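Local coordinates for aldehyde dehydrogenase (Bartonella henselae, PDB 3I44), which probably oxidises aldehydes to carboxylic acids with a nicotinamide dinucleotide as cofactor, as other members of the aldehyde dehydrogenase family do, at residues 299-313 with 400-414. The protein carries 1 engineered substitution. Sequence-based numbering, arbitrary orientation. Where two conformers were deposited one is given.
Sequences SGQSCNAPTRMLVEQ and FREEIFGPVLSLLPF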
ATOM      1  N   SER A 299      25.326   0.933  18.768  1.00 21.15           N
ATOM      2  CA  SER A 299      26.182   1.963  18.180  1.00 20.71           C
ATOM      3  C   SER A 299      25.396   2.912  17.281  1.00 21.52           C
ATOM      4  O   SER A 299      25.926   3.445  16.299  1.00 21.92           O
ATOM      5  CB  SER A 299      27.351   1.325  17.439  1.00 20.78           C
ATOM      6  OG  SER A 299      28.005   0.364  18.278  1.00 15.98           O
ATOM      7  N   GLY A 300      24.130   3.145  17.652  1.00 20.80           N
ATOM      8  CA  GLY A 300      23.274   4.065  16.940  1.00 20.38           C
ATOM      9  C   GLY A 300      22.655   3.505  15.679  1.00 20.66           C
ATOM     10  O   GLY A 300      22.009   4.258  14.907  1.00 21.80           O
ATOM     11  N   GLN A 301      22.815   2.205  15.455  1.00 19.59           N
ATOM     12  CA  GLN A 301      22.427   1.593  14.161  1.00 19.71           C
ATOM     13  C   GLN A 301      21.030   1.007  14.285  1.00 19.76           C
ATOM     14  O   GLN A 301      20.844  -0.205  14.189  1.00 19.66           O
ATOM     15  CB  GLN A 301      23.436   0.499  13.762  1.00 19.69           C
ATOM     16  CG  GLN A 301      24.865   1.063  13.684  1.00 21.14           C
ATOM     17  CD  GLN A 301      25.931   0.037  13.460  1.00 21.39           C
ATOM     18  OE1 GLN A 301      26.662   0.132  12.474  1.00 20.44           O
ATOM     19  NE2 GLN A 301      26.066  -0.934  14.394  1.00 18.75           N
ATOM     20  N   SER A 302      20.087   1.878  14.632  1.00 19.81           N
ATOM     21  CA  SER A 302      18.720   1.524  14.817  1.00 19.65           C
ATOM     22  C   SER A 302      17.901   2.571  14.104  1.00 20.25           C
ATOM     23  O   SER A 302      18.039   3.773  14.354  1.00 19.39           O
ATOM     24  CB  SER A 302      18.364   1.460  16.313  1.00 20.30           C
ATOM     25  OG  SER A 302      19.012   0.357  16.905  1.00 17.65           O
ATOM     26  N   CYS A 303      17.023   2.123  13.210  1.00 20.60           N
ATOM     27  CA  CYS A 303      16.267   3.060  12.399  0.50 20.93           C
ATOM     28  C   CYS A 303      15.399   4.003  13.244  1.00 20.64           C
ATOM     29  O   CYS A 303      15.176   5.142  12.855  1.00 20.91           O
ATOM     30  CB  CYS A 303      15.466   2.290  11.344  0.50 21.45           C
ATOM     31  SG  CYS A 303      16.545   1.185  10.309  0.50 23.83           S
ATOM     32  N   ASN A 304      14.936   3.537  14.402  1.00 20.27           N
ATOM     33  CA  ASN A 304      14.085   4.339  15.301  1.00 20.80           C
ATOM     34  C   ASN A 304      14.808   5.035  16.462  1.00 20.68           C
ATOM     35  O   ASN A 304      14.156   5.595  17.364  1.00 21.00           O
ATOM     36  CB  ASN A 304      12.938   3.461  15.852  1.00 20.85           C
ATOM     37  CG  ASN A 304      13.407   2.453  16.895  1.00 21.92           C
ATOM     38  OD1 ASN A 304      14.609   2.094  16.965  1.00 23.78           O
ATOM     39  ND2 ASN A 304      12.462   1.946  17.679  1.00 20.29           N
ATOM     40  N   ALA A 305      16.140   5.041  16.445  1.00 21.39           N
ATOM     41  CA  ALA A 305      16.903   5.588  17.585  1.00 21.95           C
ATOM     42  C   ALA A 305      16.528   7.039  17.789  1.00 22.42           C
ATOM     43  O   ALA A 305      16.274   7.751  16.807  1.00 24.16           O
ATOM     44  CB  ALA A 305      18.427   5.472  17.376  1.00 22.24           C
ATOM     45  N   PRO A 306      16.482   7.491  19.053  1.00 22.83           N
ATOM     46  CA  PRO A 306      16.150   8.872  19.381  1.00 23.33           C
ATOM     47  C   PRO A 306      17.396   9.769  19.242  1.00 24.07           C
ATOM     48  O   PRO A 306      18.117  10.043  20.214  1.00 25.27           O
ATOM     49  CB  PRO A 306      15.669   8.770  20.830  1.00 22.80           C
ATOM     50  CG  PRO A 306      16.480   7.665  21.398  1.00 23.23           C
ATOM     51  CD  PRO A 306      16.600   6.663  20.268  1.00 22.79           C
ATOM     52  N   THR A 307      17.610  10.254  18.032  1.00 24.29           N
ATOM     53  CA  THR A 307      18.841  10.938  17.672  1.00 23.43           C
ATOM     54  C   THR A 307      18.779  12.465  17.753  1.00 23.81           C
ATOM     55  O   THR A 307      19.818  13.106  17.725  1.00 24.10           O
ATOM     56  CB  THR A 307      19.329  10.464  16.276  1.00 24.13           C
ATOM     57  OG1 THR A 307      18.291  10.633  15.293  1.00 24.27           O
ATOM     58  CG2 THR A 307      19.682   8.980  16.327  1.00 21.61           C
ATOM     59  N   ARG A 308      17.591  13.043  17.871  1.00 23.69           N
ATOM     60  CA  ARG A 308      17.432  14.486  18.079  1.00 23.70           C
ATOM     61  C   ARG A 308      16.785  14.699  19.437  1.00 23.70           C
ATOM     62  O   ARG A 308      15.589  14.423  19.625  1.00 24.04           O
ATOM     63  CB  ARG A 308      16.576  15.139  17.003  1.00 23.68           C
ATOM     64  CG  ARG A 308      17.197  15.090  15.601  1.00 23.50           C
ATOM     65  CD  ARG A 308      16.246  15.732  14.603  1.00 23.55           C
ATOM     66  NE  ARG A 308      14.994  14.972  14.479  1.00 22.12           N
ATOM     67  CZ  ARG A 308      13.784  15.498  14.296  1.00 21.47           C
ATOM     68  NH1 ARG A 308      13.610  16.808  14.214  1.00 22.80           N
ATOM     69  NH2 ARG A 308      12.718  14.698  14.240  1.00 23.67           N
ATOM     70  N   MET A 309      17.574  15.161  20.399  1.00 23.16           N
ATOM     71  CA  MET A 309      17.052  15.382  21.736  1.00 23.42           C
ATOM     72  C   MET A 309      16.666  16.838  21.865  1.00 23.60           C
ATOM     73  O   MET A 309      17.543  17.726  21.825  1.00 24.57           O
ATOM     74  CB  MET A 309      18.076  14.976  22.779  1.00 23.64           C
ATOM     75  CG  MET A 309      17.543  14.994  24.232  1.00 24.83           C
ATOM     76  SD  MET A 309      18.794  14.527  25.482  1.00 26.71           S
ATOM     77  CE  MET A 309      18.822  12.749  25.418  1.00 21.40           C
ATOM     78  N   LEU A 310      15.362  17.087  22.024  1.00 22.98           N
ATOM     79  CA  LEU A 310      14.815  18.442  22.105  1.00 22.71           C
ATOM     80  C   LEU A 310      14.470  18.675  23.567  1.00 23.06           C
ATOM     81  O   LEU A 310      13.603  17.998  24.117  1.00 22.06           O
ATOM     82  CB  LEU A 310      13.597  18.613  21.179  1.00 22.75           C
ATOM     83  CG  LEU A 310      13.650  17.941  19.779  1.00 22.31           C
ATOM     84  CD1 LEU A 310      12.359  18.165  19.030  1.00 21.18           C
ATOM     85  CD2 LEU A 310      14.829  18.431  18.926  1.00 23.90           C
ATOM     86  N   VAL A 311      15.196  19.592  24.206  1.00 23.65           N
ATOM     87  CA  VAL A 311      15.128  19.783  25.656  1.00 24.21           C
ATOM     88  C   VAL A 311      14.557  21.145  26.050  1.00 25.68           C
ATOM     89  O   VAL A 311      14.954  22.199  25.511  1.00 25.73           O
ATOM     90  CB  VAL A 311      16.512  19.607  26.300  1.00 24.90           C
ATOM     91  CG1 VAL A 311      16.402  19.649  27.843  1.00 24.23           C
ATOM     92  CG2 VAL A 311      17.142  18.285  25.847  1.00 21.51           C
ATOM     93  N   GLU A 312      13.606  21.129  26.973  1.00 25.43           N
ATOM     94  CA  GLU A 312      13.036  22.369  27.473  1.00 26.60           C
ATOM     95  C   GLU A 312      14.174  23.275  28.017  1.00 27.30           C
ATOM     96  O   GLU A 312      15.138  22.801  28.622  1.00 26.28           O
ATOM     97  CB  GLU A 312      11.964  22.073  28.519  1.00 26.43           C
ATOM     98  CG  GLU A 312      11.147  23.281  28.969  1.00 27.36           C
ATOM     99  CD  GLU A 312       9.858  22.884  29.724  1.00 28.67           C
ATOM    100  OE1 GLU A 312       8.915  23.678  29.701  1.00 31.79           O
ATOM    101  OE2 GLU A 312       9.754  21.770  30.292  1.00 28.25           O
ATOM    102  N   GLN A 313      14.095  24.573  27.726  1.00 29.31           N
ATOM    103  CA  GLN A 313      15.198  25.523  28.014  1.00 30.69           C
ATOM    104  C   GLN A 313      15.722  25.392  29.439  1.00 30.91           C
ATOM    105  O   GLN A 313      16.926  25.231  29.645  1.00 31.12           O
ATOM    106  CB  GLN A 313      14.755  26.973  27.748  1.00 31.37           C
ATOM    107  CG  GLN A 313      15.884  28.004  27.861  1.00 33.74           C
ATOM    108  CD  GLN A 313      16.959  27.785  26.821  1.00 37.31           C
ATOM    109  OE1 GLN A 313      18.096  27.431  27.146  1.00 40.68           O
ATOM    110  NE2 GLN A 313      16.598  27.974  25.553  1.00 38.99           N
ATOM    111  N   PHE A 400      21.239  17.343  11.959  1.00 25.89           N
ATOM    112  CA  PHE A 400      19.822  17.423  12.297  1.00 26.67           C
ATOM    113  C   PHE A 400      18.961  16.661  11.280  1.00 27.63           C
ATOM    114  O   PHE A 400      17.977  16.036  11.652  1.00 27.29           O
ATOM    115  CB  PHE A 400      19.391  18.875  12.369  1.00 26.51           C
ATOM    116  CG  PHE A 400      17.972  19.102  12.868  1.00 26.94           C
ATOM    117  CD1 PHE A 400      17.711  19.246  14.218  1.00 26.57           C
ATOM    118  CD2 PHE A 400      16.907  19.236  11.974  1.00 26.40           C
ATOM    119  CE1 PHE A 400      16.441  19.498  14.671  1.00 23.35           C
ATOM    120  CE2 PHE A 400      15.620  19.479  12.432  1.00 26.10           C
ATOM    121  CZ  PHE A 400      15.394  19.631  13.789  1.00 25.51           C
ATOM    122  N   ARG A 401      19.355  16.674  10.001  1.00 28.27           N
ATOM    123  CA  ARG A 401      18.464  16.194   8.934  1.00 28.45           C
ATOM    124  C   ARG A 401      18.719  14.783   8.496  1.00 27.25           C
ATOM    125  O   ARG A 401      17.783  14.083   8.110  1.00 27.71           O
ATOM    126  CB  ARG A 401      18.547  17.076   7.695  1.00 28.90           C
ATOM    127  CG  ARG A 401      18.285  18.498   7.959  1.00 32.03           C
ATOM    128  CD  ARG A 401      17.358  19.071   6.921  1.00 38.03           C
ATOM    129  NE  ARG A 401      16.651  20.170   7.547  1.00 43.41           N
ATOM    130  CZ  ARG A 401      15.369  20.191   7.902  1.00 44.18           C
ATOM    131  NH1 ARG A 401      14.524  19.184   7.651  1.00 43.97           N
ATOM    132  NH2 ARG A 401      14.925  21.290   8.481  1.00 46.44           N
ATOM    133  N   GLU A 402      19.968  14.362   8.531  1.00 26.17           N
ATOM    134  CA  GLU A 402      20.341  13.098   7.915  1.00 25.67           C
ATOM    135  C   GLU A 402      20.458  12.034   8.950  1.00 25.24           C
ATOM    136  O   GLU A 402      20.944  12.280  10.066  1.00 24.79           O
ATOM    137  CB  GLU A 402      21.659  13.215   7.141  1.00 25.32           C
ATOM    138  CG  GLU A 402      21.539  14.029   5.874  1.00 24.79           C
ATOM    139  CD  GLU A 402      22.879  14.309   5.210  1.00 26.98           C
ATOM    140  OE1 GLU A 402      23.752  13.420   5.140  1.00 27.25           O
ATOM    141  OE2 GLU A 402      23.045  15.441   4.741  1.00 29.45           O
ATOM    142  N   GLU A 403      20.053  10.828   8.578  1.00 25.48           N
ATOM    143  CA  GLU A 403      20.186   9.702   9.480  1.00 25.78           C
ATOM    144  C   GLU A 403      21.662   9.337   9.504  1.00 25.56           C
ATOM    145  O   GLU A 403      22.208   9.050   8.474  1.00 27.24           O
ATOM    146  CB  GLU A 403      19.362   8.519   9.007  1.00 25.90           C
ATOM    147  CG  GLU A 403      19.389   7.376   9.988  1.00 28.25           C
ATOM    148  CD  GLU A 403      18.477   6.239   9.576  1.00 31.18           C
ATOM    149  OE1 GLU A 403      18.468   5.908   8.368  1.00 30.91           O
ATOM    150  OE2 GLU A 403      17.798   5.671  10.462  1.00 29.02           O
ATOM    151  N   ILE A 404      22.285   9.303  10.685  1.00 24.68           N
ATOM    152  CA  ILE A 404      23.723   9.103  10.816  1.00 23.52           C
ATOM    153  C   ILE A 404      24.075   7.632  11.001  1.00 24.16           C
ATOM    154  O   ILE A 404      25.073   7.165  10.441  1.00 22.86           O
ATOM    155  CB  ILE A 404      24.289   9.929  11.972  1.00 24.20           C
ATOM    156  CG1 ILE A 404      24.015  11.419  11.746  1.00 24.50           C
ATOM    157  CG2 ILE A 404      25.816   9.636  12.200  1.00 22.51           C
ATOM    158  CD1 ILE A 404      24.228  12.324  13.003  1.00 23.05           C
ATOM    159  N   PHE A 405      23.266   6.886  11.769  1.00 23.75           N
ATOM    160  CA  PHE A 405      23.531   5.467  11.997  1.00 24.40           C
ATOM    161  C   PHE A 405      24.877   5.189  12.697  1.00 24.04           C
ATOM    162  O   PHE A 405      25.519   4.187  12.446  1.00 23.13           O
ATOM    163  CB  PHE A 405      23.404   4.660  10.676  1.00 25.33           C
ATOM    164  CG  PHE A 405      22.255   3.678  10.679  1.00 27.02           C
ATOM    165  CD1 PHE A 405      22.480   2.338  10.500  1.00 27.99           C
ATOM    166  CD2 PHE A 405      20.956   4.111  10.909  1.00 28.37           C
ATOM    167  CE1 PHE A 405      21.411   1.418  10.519  1.00 30.55           C
ATOM    168  CE2 PHE A 405      19.890   3.212  10.921  1.00 28.54           C
ATOM    169  CZ  PHE A 405      20.124   1.860  10.735  1.00 29.34           C
ATOM    170  N   GLY A 406      25.284   6.103  13.573  1.00 23.79           N
ATOM    171  CA  GLY A 406      26.437   5.917  14.440  1.00 23.75           C
ATOM    172  C   GLY A 406      26.064   6.487  15.802  1.00 24.37           C
ATOM    173  O   GLY A 406      24.965   7.054  15.947  1.00 23.82           O
ATOM    174  N   PRO A 407      26.967   6.374  16.798  1.00 24.36           N
ATOM    175  CA  PRO A 407      26.664   6.842  18.145  1.00 24.02           C
ATOM    176  C   PRO A 407      26.822   8.329  18.275  1.00 24.04           C
ATOM    177  O   PRO A 407      27.752   8.799  18.931  1.00 24.37           O
ATOM    178  CB  PRO A 407      27.668   6.080  18.989  1.00 24.21           C
ATOM    179  CG  PRO A 407      28.860   5.966  18.084  1.00 24.61           C
ATOM    180  CD  PRO A 407      28.238   5.618  16.770  1.00 24.70           C
ATOM    181  N   VAL A 408      25.895   9.058  17.654  1.00 23.45           N
ATOM    182  CA  VAL A 408      25.982  10.480  17.514  1.00 23.08           C
ATOM    183  C   VAL A 408      24.645  11.151  17.878  1.00 23.21           C
ATOM    184  O   VAL A 408      23.638  10.992  17.202  1.00 23.91           O
ATOM    185  CB  VAL A 408      26.409  10.845  16.083  1.00 23.24           C
ATOM    186  CG1 VAL A 408      26.453  12.376  15.900  1.00 22.37           C
ATOM    187  CG2 VAL A 408      27.767  10.190  15.775  1.00 20.78           C
ATOM    188  N   LEU A 409      24.649  11.910  18.959  1.00 23.36           N
ATOM    189  CA  LEU A 409      23.444  12.564  19.450  1.00 23.65           C
ATOM    190  C   LEU A 409      23.489  14.048  19.153  1.00 24.87           C
ATOM    191  O   LEU A 409      24.540  14.665  19.318  1.00 25.71           O
ATOM    192  CB  LEU A 409      23.366  12.347  20.956  1.00 23.95           C
ATOM    193  CG  LEU A 409      22.236  13.024  21.713  1.00 23.22           C
ATOM    194  CD1 LEU A 409      20.899  12.450  21.265  1.00 23.67           C
ATOM    195  CD2 LEU A 409      22.403  12.830  23.217  1.00 23.80           C
ATOM    196  N   SER A 410      22.349  14.617  18.742  1.00 25.27           N
ATOM    197  CA  SER A 410      22.192  16.049  18.568  1.00 26.31           C
ATOM    198  C   SER A 410      21.219  16.657  19.599  1.00 26.43           C
ATOM    199  O   SER A 410      20.064  16.230  19.664  1.00 27.57           O
ATOM    200  CB  SER A 410      21.692  16.328  17.141  1.00 25.95           C
ATOM    201  OG  SER A 410      22.632  15.900  16.171  1.00 25.99           O
ATOM    202  N   LEU A 411      21.678  17.639  20.390  1.00 26.55           N
ATOM    203  CA  LEU A 411      20.831  18.360  21.367  1.00 26.40           C
ATOM    204  C   LEU A 411      20.553  19.761  20.904  1.00 26.75           C
ATOM    205  O   LEU A 411      21.445  20.437  20.346  1.00 27.37           O
ATOM    206  CB  LEU A 411      21.513  18.497  22.745  1.00 26.40           C
ATOM    207  CG  LEU A 411      21.434  17.379  23.762  1.00 28.35           C
ATOM    208  CD1 LEU A 411      21.978  16.131  23.115  1.00 30.67           C
ATOM    209  CD2 LEU A 411      22.219  17.739  25.042  1.00 30.38           C
ATOM    210  N   LEU A 412      19.343  20.212  21.189  1.00 26.72           N
ATOM    211  CA  LEU A 412      18.968  21.602  21.034  1.00 27.19           C
ATOM    212  C   LEU A 412      17.800  21.912  21.984  1.00 27.66           C
ATOM    213  O   LEU A 412      17.087  21.004  22.403  1.00 27.40           O
ATOM    214  CB  LEU A 412      18.575  21.898  19.602  1.00 27.43           C
ATOM    215  CG  LEU A 412      17.591  20.958  18.905  1.00 27.61           C
ATOM    216  CD1 LEU A 412      16.897  21.751  17.833  1.00 27.60           C
ATOM    217  CD2 LEU A 412      18.282  19.671  18.297  1.00 27.21           C
ATOM    218  N   PRO A 413      17.627  23.185  22.358  1.00 27.86           N
ATOM    219  CA  PRO A 413      16.565  23.559  23.289  1.00 28.19           C
ATOM    220  C   PRO A 413      15.275  23.982  22.617  1.00 28.51           C
ATOM    221  O   PRO A 413      15.256  24.297  21.422  1.00 28.31           O
ATOM    222  CB  PRO A 413      17.162  24.763  24.017  1.00 28.22           C
ATOM    223  CG  PRO A 413      17.939  25.457  22.943  1.00 28.37           C
ATOM    224  CD  PRO A 413      18.507  24.329  22.054  1.00 28.11           C
ATOM    225  N   PHE A 414      14.189  23.965  23.383  1.00 29.10           N
ATOM    226  CA  PHE A 414      12.956  24.618  22.963  1.00 29.59           C
ATOM    227  C   PHE A 414      12.384  25.401  24.128  1.00 30.62           C
ATOM    228  O   PHE A 414      12.701  25.119  25.277  1.00 30.41           O
ATOM    229  CB  PHE A 414      11.929  23.625  22.417  1.00 28.79           C
ATOM    230  CG  PHE A 414      11.354  22.704  23.446  1.00 28.02           C
ATOM    231  CD1 PHE A 414      10.225  23.077  24.187  1.00 27.96           C
ATOM    232  CD2 PHE A 414      11.927  21.465  23.681  1.00 27.23           C
ATOM    233  CE1 PHE A 414       9.691  22.219  25.145  1.00 28.30           C
ATOM    234  CE2 PHE A 414      11.397  20.602  24.632  1.00 27.48           C
ATOM    235  CZ  PHE A 414      10.272  20.971  25.355  1.00 24.96           C
TER
HETATM  236  O   HOH W   1      21.172   6.840  13.819  1.00 27.37           O
HETATM  237  O   HOH W   2      26.434   2.346  10.678  1.00 24.77           O
HETATM  238  O   HOH W   3      18.520   6.133  12.926  1.00 24.47           O
HETATM  239  O   HOH W   4      21.972  13.201  15.707  1.00 25.59           O
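R308 and F400 meet beside the parallel pair of strands 308-312 and 408-414. The arginine's CB leaves on the sheet face it shares with L310; its CG comes within 4.1 Å of F400 O. CD then sits over one face of the F400 ring, 3.9 Å from the centroid, a CH-pi contact. A turn about the CG-CD bond (chi3 -65°) brings the guanidinium over the ring's rim, NH1 3.4 Å from F400 CZ, with the two planes nearly perpendicular (88°) in an off-centre cation-pi pair. An arginine suits this buried place because its aliphatic part can cover the ring while NH1 and NH2 reach carbonyls of L423, A424 and K274. Six backbone hydrogen bonds, from S410 N to T307 O through to Q313 N to F414 O, join the strands. At the far end F414, its ring swung between backbone N and carbonyl carbon (chi1 69°), lays a face against E312 CA. In the loops, F405 receives Q301 CA over one face, and one of C303's two conformers turns SG to its edge. G300 fits because a CB there would clash with G406 O. By family resemblance C303 is probably the nucleophile and E403, bound chiefly to G273, the cofactor-ribose glutamate; a water lies between E403 OE2 and S302 O. The sheet is thus firmly bonded, the loops more lightly, consistent with a site that adjusts to its ligands.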